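Local coordinates for uncharacterized CBS-domain protein (Klebsiella pneumoniae subsp. pneumoniae, PDB 3HF7) that is of unknown function but binds AMP through its CBS-domain pair, one piece of a longer membrane protein that may also bind FAD, at residues 56-59 and 60-63. Sequence-based numbering, arbitrary orientation.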
loop_
_atom_site.group_PDB
_atom_site.type_symbol
_atom_site.label_atom_id
_atom_site.label_comp_id
_atom_site.label_asym_id
_atom_site.label_seq_id
_atom_site.Cartn_x
_atom_site.Cartn_y
_atom_site.Cartn_z
ATOM N N GLU A 56 5.759 10.403 5.727
ATOM C CA GLU A 56 6.387 10.060 6.979
ATOM C C GLU A 56 7.879 9.781 6.804
ATOM O O GLU A 56 8.707 10.198 7.623
ATOM C CB GLU A 56 5.726 8.811 7.530
ATOM C CG GLU A 56 5.378 8.870 8.983
ATOM C CD GLU A 56 6.290 9.774 9.760
ATOM O OE1 GLU A 56 7.161 9.245 10.492
ATOM O OE2 GLU A 56 6.136 11.013 9.627
ATOM N N ALA A 57 8.218 9.056 5.740
ATOM C CA ALA A 57 9.593 8.649 5.508
ATOM C C ALA A 57 10.434 9.884 5.221
ATOM O O ALA A 57 11.517 10.073 5.795
ATOM C CB ALA A 57 9.656 7.668 4.343
ATOM N N TYR A 58 9.905 10.723 4.333
ATOM C CA TYR A 58 10.518 11.993 3.981
ATOM C C TYR A 58 10.795 12.800 5.223
ATOM O O TYR A 58 11.874 13.346 5.387
ATOM C CB TYR A 58 9.560 12.784 3.112
ATOM C CG TYR A 58 9.447 12.275 1.723
ATOM C CD1 TYR A 58 10.107 11.104 1.333
ATOM C CD2 TYR A 58 8.663 12.952 0.790
ATOM C CE1 TYR A 58 10.004 10.623 0.041
ATOM C CE2 TYR A 58 8.547 12.480 -0.517
ATOM C CZ TYR A 58 9.225 11.314 -0.885
ATOM O OH TYR A 58 9.109 10.835 -2.168
ATOM N N ARG A 59 9.790 12.866 6.088
ATOM C CA ARG A 59 9.888 13.581 7.335
ATOM C C ARG A 59 11.069 13.030 8.124
ATOM O O ARG A 59 11.905 13.791 8.595
ATOM C CB ARG A 59 8.587 13.444 8.129
ATOM C CG ARG A 59 8.505 14.335 9.338
ATOM C CD ARG A 59 7.442 13.855 10.301
ATOM N NE ARG A 59 7.975 13.798 11.663
ATOM C CZ ARG A 59 8.372 12.679 12.286
ATOM N NH1 ARG A 59 8.850 12.738 13.531
ATOM N NH2 ARG A 59 8.276 11.495 11.675
ATOM N N LEU A 60 11.156 11.709 8.241
ATOM C CA LEU A 60 12.224 11.101 9.036
ATOM C C LEU A 60 13.603 11.359 8.433
ATOM O O LEU A 60 14.593 11.570 9.156
ATOM C CB LEU A 60 11.970 9.610 9.190
ATOM C CG LEU A 60 10.731 9.342 10.037
ATOM C CD1 LEU A 60 10.229 7.940 9.840
ATOM C CD2 LEU A 60 11.022 9.617 11.503
ATOM N N MET A 61 13.632 11.360 7.098
ATOM C CA MET A 61 14.839 11.590 6.328
ATOM C C MET A 61 15.428 12.967 6.606
ATOM O O MET A 61 16.645 13.120 6.609
ATOM C CB MET A 61 14.554 11.429 4.832
ATOM C CG MET A 61 14.580 10.003 4.347
ATOM S SD MET A 61 13.806 9.779 2.728
ATOM C CE MET A 61 14.957 10.571 1.618
ATOM N N THR A 62 14.568 13.959 6.838
ATOM C CA THR A 62 15.013 15.331 7.079
ATOM C C THR A 62 15.654 15.524 8.458
ATOM O O THR A 62 16.300 16.544 8.694
ATOM C CB THR A 62 13.864 16.356 6.956
ATOM O OG1 THR A 62 12.870 16.074 7.940
ATOM C CG2 THR A 62 13.219 16.319 5.589
ATOM N N GLU A 63 15.488 14.558 9.360
ATOM C CA GLU A 63 15.952 14.724 10.746
ATOM C C GLU A 63 17.452 14.561 10.935
ATOM O O GLU A 63 18.156 14.157 10.007
ATOM C CB GLU A 63 15.239 13.749 11.666
ATOM C CG GLU A 63 13.837 14.159 11.990
ATOM C CD GLU A 63 13.124 13.091 12.779
ATOM O OE1 GLU A 63 13.807 12.150 13.251
ATOM O OE2 GLU A 63 11.880 13.198 12.934
#
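Glu56 O accepts the amide of Leu60 and Ala57 O that of Met61 (N to O 2.8 Å), i to i+4 bonds that carry helix 54-61 towards its C-terminal end, where Thr62 N still reaches Tyr58 O at 3.1 Å. Thr62 also turns its side chain back on the helix: with chi1 at 62°, OG1 sits between its own backbone N and carbonyl carbon and donates to Arg59 O, 2.6 Å away. That carbonyl receives a second, weak bond from Thr62 N.

On another side of the helix Arg59 lies between two acids. Its NH2 meets the Glu56 carboxylate in a salt bridge, 2.8 Å to OE1, with a weak hydrogen bond to OE2. Glu63, one residue after Thr62, reaches back with its chain extended past CG and sets OE2 over one face of the guanidinium, 3.1 Å from NH1. Because that oxygen lies well out of the guanidinium plane, no N-H points at it and this second bridge rests on charge alone; the two planar groups stand 84° apart. Leu60 CD2 lies obliquely beside the guanidinium, near NH2.

Met61 and Tyr58 run alongside each other, SD 4.2 Å from CD1 in an oblique Met-aromatic contact; Met61 also packs on Val27 and Leu30 of helix 23-31, whose Leu30 O hydrogen-bonds Tyr58 OH. One flank thus joins helix 54-61 to helix 23-31, the Tyr58 side chain about 11 Å from the bound AMP. At the surface, the single Arg59 charge probably offsets the repulsion between Glu56 OE1 and Glu63 OE2, 6.6 Å apart.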